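Local coordinates for protein nucleoside-diphosphate-sugar pyrophosphorylase (Vibrio cholerae, PDB 4EVW) that probably transfers a nucleotidyl group from a nucleoside triphosphate to a sugar phosphate, giving a nucleoside-diphosphate sugar and pyrophosphate, at residues R85-V91 against G201-I205; F75-E79 against E97-V103; M1-A7 against P48-R54; Q20-M24 against Y57-F62. The protein carries 1 engineered substitution. All blocks are in the same frame, centred on the assembly; numbering follows the deposited sequence.

Interaction 1. Residues R85-V91 against G201-I205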
loop_
_atom_site.group_PDB
_atom_site.type_symbol
_atom_site.label_atom_id
_atom_site.label_comp_id
_atom_site.label_asym_id
_atom_site.label_seq_id
_atom_site.Cartn_x
_atom_site.Cartn_y
_atom_site.Cartn_z
ATOM N N ARG A 85 5.355 -2.264 13.288
ATOM C CA ARG A 85 4.056 -2.680 13.793
ATOM C C ARG A 85 3.013 -2.767 12.682
ATOM O O ARG A 85 1.854 -3.084 12.935
ATOM C CB ARG A 85 3.588 -1.700 14.873
ATOM C CG ARG A 85 4.568 -1.539 16.037
ATOM C CD ARG A 85 4.079 -0.501 17.044
ATOM N NE ARG A 85 4.665 0.821 16.831
ATOM C CZ ARG A 85 4.212 1.940 17.393
ATOM N NH1 ARG A 85 3.158 1.905 18.200
ATOM N NH2 ARG A 85 4.821 3.095 17.160
ATOM N N GLY A 86 3.422 -2.490 11.448
ATOM C CA GLY A 86 2.478 -2.549 10.346
ATOM C C GLY A 86 2.831 -1.584 9.231
ATOM O O GLY A 86 3.707 -0.737 9.392
ATOM N N GLN A 87 2.140 -1.697 8.102
ATOM C CA GLN A 87 2.421 -0.843 6.949
ATOM C C GLN A 87 2.450 0.656 7.205
ATOM O O GLN A 87 3.240 1.368 6.587
ATOM C CB GLN A 87 1.430 -1.121 5.817
ATOM C CG GLN A 87 1.597 -2.476 5.157
ATOM C CD GLN A 87 0.700 -2.628 3.944
ATOM O OE1 GLN A 87 -0.226 -1.840 3.741
ATOM N NE2 GLN A 87 0.965 -3.647 3.135
ATOM N N ALA A 88 1.590 1.150 8.093
ATOM C CA ALA A 88 1.575 2.581 8.358
ATOM C C ALA A 88 2.894 3.017 8.984
ATOM O O ALA A 88 3.417 4.080 8.654
ATOM C CB ALA A 88 0.398 2.952 9.269
ATOM N N GLU A 89 3.435 2.208 9.895
ATOM C CA GLU A 89 4.702 2.580 10.508
ATOM C C GLU A 89 5.824 2.425 9.480
ATOM O O GLU A 89 6.739 3.243 9.420
ATOM C CB GLU A 89 5.008 1.721 11.747
ATOM C CG GLU A 89 6.326 2.124 12.405
ATOM C CD GLU A 89 6.606 1.408 13.721
ATOM O OE1 GLU A 89 6.236 0.225 13.865
ATOM O OE2 GLU A 89 7.223 2.038 14.604
ATOM N N THR A 90 5.752 1.372 8.673
ATOM C CA THR A 90 6.767 1.143 7.649
ATOM C C THR A 90 6.866 2.365 6.740
ATOM O O THR A 90 7.962 2.860 6.463
ATOM C CB THR A 90 6.423 -0.094 6.808
ATOM O OG1 THR A 90 6.372 -1.242 7.670
ATOM C CG2 THR A 90 7.476 -0.318 5.719
ATOM N N VAL A 91 5.718 2.855 6.283
ATOM C CA VAL A 91 5.690 4.028 5.418
ATOM C C VAL A 91 6.304 5.244 6.114
ATOM O O VAL A 91 7.145 5.937 5.539
ATOM C CB VAL A 91 4.247 4.344 4.982
ATOM C CG1 VAL A 91 4.184 5.726 4.336
ATOM C CG2 VAL A 91 3.762 3.266 3.992
ATOM N N GLY A 201 -2.497 -3.491 18.452
ATOM C CA GLY A 201 -1.230 -2.788 18.386
ATOM C C GLY A 201 -0.742 -2.551 16.970
ATOM O O GLY A 201 0.115 -1.698 16.750
ATOM N N GLU A 202 -1.275 -3.297 16.006
ATOM C CA GLU A 202 -0.853 -3.138 14.616
ATOM C C GLU A 202 -1.258 -1.776 14.067
ATOM O O GLU A 202 -2.314 -1.247 14.406
ATOM C CB GLU A 202 -1.454 -4.233 13.726
ATOM C CG GLU A 202 -0.878 -5.627 13.947
ATOM C CD GLU A 202 -1.483 -6.335 15.146
ATOM O OE1 GLU A 202 -2.467 -5.818 15.717
ATOM O OE2 GLU A 202 -0.981 -7.418 15.509
ATOM N N LEU A 203 -0.416 -1.223 13.205
ATOM C CA LEU A 203 -0.678 0.085 12.622
ATOM C C LEU A 203 -0.917 -0.027 11.119
ATOM O O LEU A 203 0.023 -0.147 10.330
ATOM C CB LEU A 203 0.501 1.017 12.913
ATOM C CG LEU A 203 0.807 1.222 14.397
ATOM C CD1 LEU A 203 2.025 2.128 14.557
ATOM C CD2 LEU A 203 -0.405 1.837 15.082
ATOM N N TYR A 204 -2.189 0.006 10.743
ATOM C CA TYR A 204 -2.605 -0.108 9.348
ATOM C C TYR A 204 -2.853 1.258 8.719
ATOM O O TYR A 204 -3.088 2.239 9.422
ATOM C CB TYR A 204 -3.871 -0.954 9.271
ATOM C CG TYR A 204 -3.693 -2.341 9.840
ATOM C CD1 TYR A 204 -2.725 -3.205 9.322
ATOM C CD2 TYR A 204 -4.486 -2.794 10.891
ATOM C CE1 TYR A 204 -2.554 -4.487 9.840
ATOM C CE2 TYR A 204 -4.322 -4.075 11.416
ATOM C CZ TYR A 204 -3.356 -4.915 10.883
ATOM O OH TYR A 204 -3.193 -6.184 11.389
ATOM N N ILE A 205 -2.825 1.310 7.390
ATOM C CA ILE A 205 -3.021 2.566 6.672
ATOM C C ILE A 205 -4.462 3.082 6.618
ATOM O O ILE A 205 -4.706 4.263 6.851
ATOM C CB ILE A 205 -2.528 2.457 5.205
ATOM C CG1 ILE A 205 -1.062 2.006 5.162
ATOM C CG2 ILE A 205 -2.715 3.814 4.496
ATOM C CD1 ILE A 205 -0.055 3.118 5.279
HETATM O O HOH W 1 1.339 0.061 18.570
HETATM O O HOH W 2 -2.318 -1.176 5.970
#
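L203 is held through its backbone at both ends: its N-H goes to R85 O (2.9 Å from L203 N), and its own O receives the N-H of A88 (3.0 Å to A88 N). The arginine's NH1 gives a proton to a water that in turn donates to G201 O, and a second water links Q87 OE1 with I205 N. E89 OE1 takes the backbone N-H of R85 at 2.7 Å from R85 N, and more weakly its NE, as part of a salt bridge. The contact sits at the start of helix 87-100, with G86 as its N-cap; L203 O accepts the N-H of A88, in the first turn, from outside the helix. G86 has no side chain, and this lets L203 O come within 3.4 Å of G86 CA; its phi of 150° also suits a glycine. Outward, L203 CD1 rests over the centre of the R85 guanidinium, 3.6 Å from R85 CZ; the two side chains run side by side, and a bend at R85 chi3 (-97°) turns the flat group over the methyl. Deeper in, I205 CD1 reaches A88 CA at 3.5 Å and touches V91 CG2, with Y183 of helix 180-191 alongside.

Interaction 2. Residues F75-E79 against E97-V103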
loop_
_atom_site.group_PDB
_atom_site.type_symbol
_atom_site.label_atom_id
_atom_site.label_comp_id
_atom_site.label_asym_id
_atom_site.label_seq_id
_atom_site.Cartn_x
_atom_site.Cartn_y
_atom_site.Cartn_z
ATOM N N PHE A 75 14.101 5.994 -8.413
ATOM C CA PHE A 75 13.619 5.246 -7.273
ATOM C C PHE A 75 14.572 5.340 -6.107
ATOM O O PHE A 75 15.770 5.608 -6.265
ATOM C CB PHE A 75 13.320 3.787 -7.653
ATOM C CG PHE A 75 14.537 2.965 -7.983
ATOM C CD1 PHE A 75 15.218 2.273 -6.986
ATOM C CD2 PHE A 75 14.991 2.867 -9.297
ATOM C CE1 PHE A 75 16.333 1.491 -7.293
ATOM C CE2 PHE A 75 16.104 2.090 -9.615
ATOM C CZ PHE A 75 16.776 1.399 -8.612
ATOM N N TYR A 76 14.010 5.130 -4.925
ATOM C CA TYR A 76 14.749 5.207 -3.687
ATOM C C TYR A 76 14.474 3.953 -2.890
ATOM O O TYR A 76 13.407 3.343 -3.001
ATOM C CB TYR A 76 14.282 6.428 -2.892
ATOM C CG TYR A 76 14.270 7.706 -3.694
ATOM C CD1 TYR A 76 15.438 8.441 -3.894
ATOM C CD2 TYR A 76 13.089 8.179 -4.266
ATOM C CE1 TYR A 76 15.426 9.617 -4.643
ATOM C CE2 TYR A 76 13.067 9.352 -5.018
ATOM C CZ TYR A 76 14.237 10.066 -5.201
ATOM O OH TYR A 76 14.212 11.230 -5.940
ATOM N N ILE A 77 15.447 3.559 -2.086
ATOM C CA ILE A 77 15.282 2.385 -1.259
ATOM C C ILE A 77 15.587 2.791 0.167
ATOM O O ILE A 77 16.636 3.370 0.451
ATOM C CB ILE A 77 16.232 1.252 -1.689
ATOM C CG1 ILE A 77 15.867 0.787 -3.099
ATOM C CG2 ILE A 77 16.142 0.091 -0.698
ATOM C CD1 ILE A 77 16.792 -0.282 -3.644
ATOM N N ALA A 78 14.644 2.512 1.057
ATOM C CA ALA A 78 14.814 2.825 2.464
ATOM C C ALA A 78 14.898 1.470 3.141
ATOM O O ALA A 78 13.957 0.681 3.091
ATOM C CB ALA A 78 13.611 3.614 2.983
ATOM N N GLU A 79 16.035 1.186 3.758
ATOM C CA GLU A 79 16.208 -0.101 4.411
ATOM C C GLU A 79 16.003 0.025 5.914
ATOM O O GLU A 79 16.709 0.777 6.583
ATOM C CB GLU A 79 17.601 -0.655 4.104
ATOM C CG GLU A 79 17.836 -2.058 4.623
ATOM C CD GLU A 79 19.239 -2.556 4.333
ATOM O OE1 GLU A 79 19.372 -3.602 3.668
ATOM O OE2 GLU A 79 20.207 -1.899 4.772
ATOM N N GLU A 97 13.491 7.932 6.458
ATOM C CA GLU A 97 14.778 7.491 5.917
ATOM C C GLU A 97 15.064 8.220 4.600
ATOM O O GLU A 97 16.208 8.585 4.314
ATOM C CB GLU A 97 14.769 5.976 5.698
ATOM C CG GLU A 97 15.912 5.427 4.833
ATOM C CD GLU A 97 17.300 5.763 5.364
ATOM O OE1 GLU A 97 17.439 6.027 6.580
ATOM O OE2 GLU A 97 18.257 5.746 4.558
ATOM N N LEU A 98 14.027 8.432 3.797
ATOM C CA LEU A 98 14.203 9.148 2.539
ATOM C C LEU A 98 14.751 10.548 2.833
ATOM O O LEU A 98 15.680 11.013 2.166
ATOM C CB LEU A 98 12.871 9.259 1.792
ATOM C CG LEU A 98 12.935 9.933 0.422
ATOM C CD1 LEU A 98 13.871 9.144 -0.495
ATOM C CD2 LEU A 98 11.540 10.002 -0.171
ATOM N N ALA A 99 14.184 11.221 3.833
ATOM C CA ALA A 99 14.663 12.556 4.182
ATOM C C ALA A 99 16.098 12.485 4.707
ATOM O O ALA A 99 16.902 13.386 4.454
ATOM C CB ALA A 99 13.737 13.212 5.226
ATOM N N LYS A 100 16.430 11.420 5.434
ATOM C CA LYS A 100 17.789 11.270 5.955
ATOM C C LYS A 100 18.785 11.113 4.812
ATOM O O LYS A 100 19.971 11.389 4.975
ATOM C CB LYS A 100 17.905 10.063 6.891
ATOM C CG LYS A 100 17.289 10.261 8.263
ATOM C CD LYS A 100 17.807 9.208 9.238
ATOM C CE LYS A 100 16.711 8.735 10.176
ATOM N NZ LYS A 100 15.649 8.004 9.427
ATOM N N GLN A 101 18.307 10.665 3.657
ATOM C CA GLN A 101 19.177 10.509 2.499
ATOM C C GLN A 101 19.362 11.847 1.783
ATOM O O GLN A 101 20.087 11.930 0.796
ATOM C CB GLN A 101 18.603 9.461 1.532
ATOM C CG GLN A 101 18.705 8.031 2.053
ATOM C CD GLN A 101 18.057 7.014 1.130
ATOM O OE1 GLN A 101 17.876 7.265 -0.061
ATOM N NE2 GLN A 101 17.720 5.852 1.675
ATOM N N GLY A 102 18.707 12.889 2.288
ATOM C CA GLY A 102 18.827 14.209 1.689
ATOM C C GLY A 102 17.725 14.595 0.715
ATOM O O GLY A 102 17.674 15.729 0.241
ATOM N N VAL A 103 16.839 13.657 0.412
ATOM C CA VAL A 103 15.740 13.921 -0.508
ATOM C C VAL A 103 14.628 14.716 0.186
ATOM O O VAL A 103 14.095 14.295 1.212
ATOM C CB VAL A 103 15.176 12.592 -1.072
ATOM C CG1 VAL A 103 13.950 12.861 -1.939
ATOM C CG2 VAL A 103 16.255 11.882 -1.886
HETATM O O HOH W 3 17.706 5.266 -2.177
HETATM O O HOH W 4 18.167 2.957 3.839
#
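The last turn of helix 87-100 leans on strand 75-80, and Q101 bridges the two: its NE2 gives one proton to I77 O (3.0 Å) and the other to E97 OE2 (2.9 Å), which accepts on its anti lone pair. Both acceptors lie almost in the amide plane of Q101, at N-H...O angles of 163° and 169°, which fixes the rotation of the amide. The amide oxygen is used as well: a water donates to Q101 OE1 and accepts from I77 N, so I77 is held at both its N-H and its C=O. Strand and helix together open a right-handed beta-alpha-beta crossover that leads on to strand 109-111, beyond strands 49-54 and 2-5. The helix stops in a Schellman motif, with G102 at positive phi. L98 CD1 stands over one face of the Y76 ring, 3.5 Å from Y76 CG, while V103 CG2 meets the far part of the same ring at Y76 CE1 (3.7 Å). E97 leaves its backbone with CG anti to N (chi1 166°), which lays CG on A78 CB at 3.5 Å before the bend at chi2 carries the carboxylate toward Q101. Y76 also packs on M1 and P48.

Interaction 3. Residues M1-A7 against P48-R54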
loop_
_atom_site.group_PDB
_atom_site.type_symbol
_atom_site.label_atom_id
_atom_site.label_comp_id
_atom_site.label_asym_id
_atom_site.label_seq_id
_atom_site.Cartn_x
_atom_site.Cartn_y
_atom_site.Cartn_z
HETATM N N MSE A 1 4.435 10.156 -5.851
HETATM C CA MSE A 1 5.437 9.103 -5.532
HETATM C C MSE A 1 4.752 7.814 -5.116
HETATM O O MSE A 1 3.862 7.819 -4.259
HETATM C CB MSE A 1 6.355 9.568 -4.398
HETATM C CG MSE A 1 7.399 8.541 -4.025
HETATM SE SE MSE A 1 8.662 9.194 -2.723
HETATM C CE MSE A 1 9.604 10.485 -3.820
ATOM N N ILE A 2 5.174 6.710 -5.722
ATOM C CA ILE A 2 4.605 5.403 -5.420
ATOM C C ILE A 2 5.446 4.810 -4.294
ATOM O O ILE A 2 6.658 4.645 -4.437
ATOM C CB ILE A 2 4.667 4.482 -6.646
ATOM C CG1 ILE A 2 3.983 5.154 -7.843
ATOM C CG2 ILE A 2 3.994 3.152 -6.332
ATOM C CD1 ILE A 2 2.480 5.185 -7.761
ATOM N N VAL A 3 4.798 4.503 -3.178
ATOM C CA VAL A 3 5.495 3.970 -2.013
ATOM C C VAL A 3 5.080 2.528 -1.769
ATOM O O VAL A 3 3.892 2.226 -1.643
ATOM C CB VAL A 3 5.164 4.803 -0.758
ATOM C CG1 VAL A 3 5.889 4.234 0.459
ATOM C CG2 VAL A 3 5.553 6.266 -0.989
ATOM N N ILE A 4 6.055 1.635 -1.700
ATOM C CA ILE A 4 5.735 0.243 -1.466
ATOM C C ILE A 4 6.362 -0.269 -0.184
ATOM O O ILE A 4 7.567 -0.521 -0.129
ATOM C CB ILE A 4 6.225 -0.677 -2.602
ATOM C CG1 ILE A 4 5.956 -0.045 -3.969
ATOM C CG2 ILE A 4 5.494 -2.030 -2.502
ATOM C CD1 ILE A 4 4.525 -0.159 -4.437
ATOM N N PRO A 5 5.582 -0.362 0.859
ATOM C CA PRO A 5 6.068 -0.898 2.115
ATOM C C PRO A 5 6.217 -2.412 1.984
ATOM O O PRO A 5 5.289 -3.061 1.655
ATOM C CB PRO A 5 4.982 -0.523 3.089
ATOM C CG PRO A 5 3.782 -0.326 2.269
ATOM C CD PRO A 5 4.155 -0.051 0.890
HETATM N N MSE A 6 7.391 -2.946 2.197
HETATM C CA MSE A 6 7.580 -4.363 2.059
HETATM C C MSE A 6 8.588 -4.857 3.057
HETATM O O MSE A 6 9.430 -5.586 2.716
HETATM C CB MSE A 6 8.006 -4.736 0.643
HETATM C CG MSE A 6 8.913 -3.760 -0.026
HETATM SE SE MSE A 6 9.526 -4.222 -1.845
HETATM C CE MSE A 6 10.287 -5.936 -1.558
ATOM N N ALA A 7 8.428 -4.443 4.297
ATOM C CA ALA A 7 9.342 -4.754 5.348
ATOM C C ALA A 7 8.793 -5.835 6.236
ATOM O O ALA A 7 9.437 -6.262 7.130
ATOM C CB ALA A 7 9.630 -3.556 6.142
ATOM N N PRO A 48 8.565 8.995 -9.181
ATOM C CA PRO A 48 9.527 8.341 -8.292
ATOM C C PRO A 48 8.868 7.199 -7.520
ATOM O O PRO A 48 7.666 7.238 -7.240
ATOM C CB PRO A 48 9.987 9.479 -7.381
ATOM C CG PRO A 48 8.787 10.378 -7.326
ATOM C CD PRO A 48 8.291 10.378 -8.750
ATOM N N PHE A 49 9.658 6.179 -7.203
ATOM C CA PHE A 49 9.189 5.030 -6.431
ATOM C C PHE A 49 10.036 4.930 -5.174
ATOM O O PHE A 49 11.252 5.130 -5.217
ATOM C CB PHE A 49 9.369 3.707 -7.198
ATOM C CG PHE A 49 8.376 3.492 -8.295
ATOM C CD1 PHE A 49 8.398 4.287 -9.434
ATOM C CD2 PHE A 49 7.413 2.489 -8.189
ATOM C CE1 PHE A 49 7.478 4.091 -10.455
ATOM C CE2 PHE A 49 6.486 2.284 -9.204
ATOM C CZ PHE A 49 6.519 3.087 -10.341
ATOM N N LEU A 50 9.395 4.626 -4.051
ATOM C CA LEU A 50 10.118 4.442 -2.798
ATOM C C LEU A 50 9.826 3.028 -2.329
ATOM O O LEU A 50 8.673 2.687 -2.040
ATOM C CB LEU A 50 9.653 5.436 -1.731
ATOM C CG LEU A 50 10.175 5.177 -0.311
ATOM C CD1 LEU A 50 11.692 5.260 -0.261
ATOM C CD2 LEU A 50 9.563 6.198 0.633
ATOM N N PHE A 51 10.866 2.199 -2.275
ATOM C CA PHE A 51 10.716 0.826 -1.820
ATOM C C PHE A 51 11.238 0.785 -0.390
ATOM O O PHE A 51 12.384 1.155 -0.134
ATOM C CB PHE A 51 11.528 -0.112 -2.719
ATOM C CG PHE A 51 11.089 -0.088 -4.163
ATOM C CD1 PHE A 51 9.923 -0.735 -4.561
ATOM C CD2 PHE A 51 11.828 0.601 -5.115
ATOM C CE1 PHE A 51 9.497 -0.695 -5.894
ATOM C CE2 PHE A 51 11.412 0.648 -6.452
ATOM C CZ PHE A 51 10.244 -0.003 -6.837
ATOM N N ILE A 52 10.395 0.353 0.539
ATOM C CA ILE A 52 10.798 0.290 1.938
ATOM C C ILE A 52 10.949 -1.171 2.296
ATOM O O ILE A 52 9.973 -1.911 2.396
ATOM C CB ILE A 52 9.761 0.959 2.851
ATOM C CG1 ILE A 52 9.432 2.357 2.311
ATOM C CG2 ILE A 52 10.320 1.079 4.263
ATOM C CD1 ILE A 52 8.243 3.023 2.994
ATOM N N VAL A 53 12.196 -1.576 2.481
ATOM C CA VAL A 53 12.505 -2.961 2.758
ATOM C C VAL A 53 13.183 -3.162 4.084
ATOM O O VAL A 53 13.539 -2.212 4.787
ATOM C CB VAL A 53 13.462 -3.520 1.701
ATOM C CG1 VAL A 53 12.903 -3.289 0.316
ATOM C CG2 VAL A 53 14.817 -2.828 1.833
ATOM N N ARG A 54 13.390 -4.430 4.397
ATOM C CA ARG A 54 14.063 -4.782 5.622
ATOM C C ARG A 54 15.434 -5.344 5.307
ATOM O O ARG A 54 15.672 -5.837 4.203
ATOM C CB ARG A 54 13.256 -5.804 6.366
ATOM C CG ARG A 54 13.395 -5.577 7.801
ATOM C CD ARG A 54 12.224 -6.104 8.517
ATOM N NE ARG A 54 12.730 -6.776 9.689
ATOM C CZ ARG A 54 12.773 -8.093 9.820
ATOM N NH1 ARG A 54 12.317 -8.880 8.850
ATOM N NH2 ARG A 54 13.305 -8.618 10.909
HETATM O O HOH W 5 11.833 -6.569 3.008
#
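L50 O is gripped from the neighbouring strand by two groups: I4 N, 2.8 Å away with an N-H...O angle of 172° and nearly on the carbonyl axis, and the CA-H of V3, at 3.4 Å from V3 CA. The same ladder runs both ways. I2 N gives its proton to P48 O, I2 O receives L50 N, I4 O receives I52 N, and M6 N closes on I52 O at 2.8 Å. Beyond that the strands part, and a water takes over, donating to M6 O and accepting from R54 N; R54 CD lies close by A7 O.

Side chains pair on both faces of the sheet. On the one carrying I2, I4, F49 and F51, the I2 side chain runs alongside F49, and its CB sits over the ring face, offset toward the rim, 3.7 Å from F49 CD2. I4 CG1 meets F51 CD1 at 4.1 Å, and the F51 ring in turn meets F33. On the other, V3 CG1 touches I52 CD1 at 3.7 Å, and T90 of helix 87-100 packs against P5 and I52. At the amino end the selenomethionine M1 bends at chi3 (-69°), which brings its CE onto P48 CG, 3.6 Å away. M6, also a selenomethionine, has its CG wedged between backbone N and carbonyl carbon; it points the same way as V53, and M6 CG lies 4.0 Å from V53 CG1. Hydrogen-bonded in parallel and covered by helices on both faces, these strands are the middle pair of the four parallel strands in the Rossmann-like part of the sheet, as expected of a sugar nucleotidyltransferase.

Interaction 4. Residues Q20-M24 against Y57-F62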
loop_
_atom_site.group_PDB
_atom_site.type_symbol
_atom_site.label_atom_id
_atom_site.label_comp_id
_atom_site.label_asym_id
_atom_site.label_seq_id
_atom_site.Cartn_x
_atom_site.Cartn_y
_atom_site.Cartn_z
ATOM N N GLN A 20 12.150 -18.545 0.690
ATOM C CA GLN A 20 12.429 -17.193 0.201
ATOM C C GLN A 20 11.282 -16.259 0.576
ATOM O O GLN A 20 10.146 -16.699 0.716
ATOM C CB GLN A 20 12.526 -17.182 -1.330
ATOM C CG GLN A 20 13.694 -17.916 -1.937
ATOM C CD GLN A 20 13.708 -17.768 -3.446
ATOM O OE1 GLN A 20 12.949 -18.432 -4.155
ATOM N NE2 GLN A 20 14.554 -16.874 -3.945
ATOM N N PRO A 21 11.566 -14.959 0.762
ATOM C CA PRO A 21 10.442 -14.078 1.097
ATOM C C PRO A 21 9.485 -14.079 -0.100
ATOM O O PRO A 21 9.910 -14.208 -1.250
ATOM C CB PRO A 21 11.109 -12.721 1.356
ATOM C CG PRO A 21 12.474 -12.844 0.735
ATOM C CD PRO A 21 12.850 -14.274 0.970
ATOM N N LYS A 22 8.196 -13.954 0.183
ATOM C CA LYS A 22 7.167 -14.001 -0.845
ATOM C C LYS A 22 7.394 -13.159 -2.099
ATOM O O LYS A 22 7.115 -13.624 -3.202
ATOM C CB LYS A 22 5.816 -13.675 -0.199
ATOM C CG LYS A 22 4.909 -12.741 -0.968
ATOM C CD LYS A 22 3.713 -12.351 -0.106
ATOM C CE LYS A 22 4.161 -11.784 1.242
ATOM N NZ LYS A 22 4.988 -10.553 1.095
ATOM N N TYR A 23 7.913 -11.944 -1.951
ATOM C CA TYR A 23 8.121 -11.103 -3.126
ATOM C C TYR A 23 9.198 -11.616 -4.086
ATOM O O TYR A 23 9.305 -11.134 -5.218
ATOM C CB TYR A 23 8.410 -9.651 -2.719
ATOM C CG TYR A 23 9.397 -9.482 -1.590
ATOM C CD1 TYR A 23 8.960 -9.209 -0.292
ATOM C CD2 TYR A 23 10.765 -9.591 -1.818
ATOM C CE1 TYR A 23 9.866 -9.047 0.753
ATOM C CE2 TYR A 23 11.684 -9.433 -0.779
ATOM C CZ TYR A 23 11.227 -9.163 0.501
ATOM O OH TYR A 23 12.129 -9.010 1.530
HETATM N N MSE A 24 9.984 -12.599 -3.647
HETATM C CA MSE A 24 11.019 -13.179 -4.505
HETATM C C MSE A 24 10.536 -14.453 -5.186
HETATM O O MSE A 24 11.246 -15.025 -6.019
HETATM C CB MSE A 24 12.290 -13.488 -3.704
HETATM C CG MSE A 24 13.015 -12.257 -3.192
HETATM SE SE MSE A 24 14.724 -12.695 -2.376
HETATM C CE MSE A 24 15.237 -10.930 -1.768
ATOM N N TYR A 57 17.477 -11.174 3.720
ATOM C CA TYR A 57 17.527 -11.831 2.413
ATOM C C TYR A 57 18.130 -11.018 1.281
ATOM O O TYR A 57 17.811 -11.256 0.116
ATOM C CB TYR A 57 16.129 -12.268 1.992
ATOM C CG TYR A 57 15.512 -13.243 2.945
ATOM C CD1 TYR A 57 15.852 -14.596 2.909
ATOM C CD2 TYR A 57 14.603 -12.814 3.904
ATOM C CE1 TYR A 57 15.300 -15.496 3.812
ATOM C CE2 TYR A 57 14.046 -13.700 4.809
ATOM C CZ TYR A 57 14.396 -15.041 4.756
ATOM O OH TYR A 57 13.836 -15.928 5.641
ATOM N N ASP A 58 18.985 -10.063 1.619
ATOM C CA ASP A 58 19.627 -9.226 0.615
ATOM C C ASP A 58 18.581 -8.554 -0.272
ATOM O O ASP A 58 18.765 -8.389 -1.481
ATOM C CB ASP A 58 20.590 -10.084 -0.210
ATOM C CG ASP A 58 21.685 -10.709 0.649
ATOM O OD1 ASP A 58 22.429 -9.944 1.301
ATOM O OD2 ASP A 58 21.795 -11.953 0.683
ATOM N N THR A 59 17.487 -8.143 0.358
ATOM C CA THR A 59 16.377 -7.512 -0.344
ATOM C C THR A 59 16.700 -6.176 -1.014
ATOM O O THR A 59 16.226 -5.918 -2.123
ATOM C CB THR A 59 15.169 -7.337 0.604
ATOM O OG1 THR A 59 14.757 -8.625 1.078
ATOM C CG2 THR A 59 14.002 -6.689 -0.125
ATOM N N ALA A 60 17.497 -5.328 -0.367
ATOM C CA ALA A 60 17.837 -4.039 -0.967
ATOM C C ALA A 60 18.490 -4.251 -2.334
ATOM O O ALA A 60 18.164 -3.561 -3.304
ATOM C CB ALA A 60 18.772 -3.250 -0.048
ATOM N N VAL A 61 19.413 -5.207 -2.408
ATOM C CA VAL A 61 20.089 -5.507 -3.664
ATOM C C VAL A 61 19.094 -6.053 -4.690
ATOM O O VAL A 61 19.109 -5.647 -5.854
ATOM C CB VAL A 61 21.234 -6.528 -3.448
ATOM C CG1 VAL A 61 21.728 -7.059 -4.785
ATOM C CG2 VAL A 61 22.382 -5.859 -2.691
ATOM N N PHE A 62 18.227 -6.964 -4.254
ATOM C CA PHE A 62 17.212 -7.550 -5.131
ATOM C C PHE A 62 16.322 -6.457 -5.742
ATOM O O PHE A 62 16.109 -6.416 -6.959
ATOM C CB PHE A 62 16.354 -8.546 -4.335
ATOM C CG PHE A 62 15.101 -9.000 -5.050
ATOM C CD1 PHE A 62 15.129 -10.078 -5.932
ATOM C CD2 PHE A 62 13.887 -8.356 -4.822
ATOM C CE1 PHE A 62 13.961 -10.510 -6.571
ATOM C CE2 PHE A 62 12.717 -8.775 -5.455
ATOM C CZ PHE A 62 12.751 -9.855 -6.331
#
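M24, a selenomethionine, reaches from its short 3-10 turn across to the start of helix 59-70. From CB, which points at the helix, the chain turns beside the backbone N (chi1 -67°) and brings CG over the centre of the F62 ring, 3.9 Å from the centroid and only 9° off the normal. It then runs extended, so SE passes above the same face at a longer 4.7 Å from the centroid, a Met-aromatic contact. The tip, CE, ends among several groups: Y57 O at 3.2 Å, F62 CB at 3.7 Å and T59 OG1 at a like distance. The two side chains run antiparallel, M24 heading for the helix and F62 for the turn.

Two more side chains flank this one. P21 CD sits over one face of the Y57 ring, 3.6 Å from its centroid, again as a CH-pi contact, while P21 CB covers a face of the Y23 ring. Y23 OH lies 2.7 Å from T59 OG1, probably hydrogen-bonded to it, and the threonine oxygen meets the tyrosine in the plane of its ring; the same oxygen is also bonded to V56 O. T59 CG2 lies close to the phenol oxygen too, so the tyrosine tip touches both branches of the threonine.

The turn 20-24 therefore rests on the first turn of helix 59-70 through M24 and Y23, with Y57 reaching F14 of helix 11-15, Y23 packing on M6, on the segment that carries strand 2-5, and the backbone of Y23 bonded to that of F33 in helix 32-37.

Interaction 3 is the hub to which the others attach. Strand 75-79 of interaction 2 adds itself to the outer edge of strand 49-54, with Y76 N a probable hydrogen-bond donor to F49 O at 2.8 Å. Interaction 1 presses on one face, T90 CG2 meeting P5 CB at 3.6 Å, and it shares helix 87-100 with interaction 2, which uses the other end, about 19 Å away between centres. Interaction 4 adjoins the ends of both strands of interaction 3, with V53 CG1 3.6 Å from T59 CG2 and M6 CE 3.7 Å from Y23 CG. A bound magnesium ion lies about 13 Å from the side chain of L203 in interaction 1.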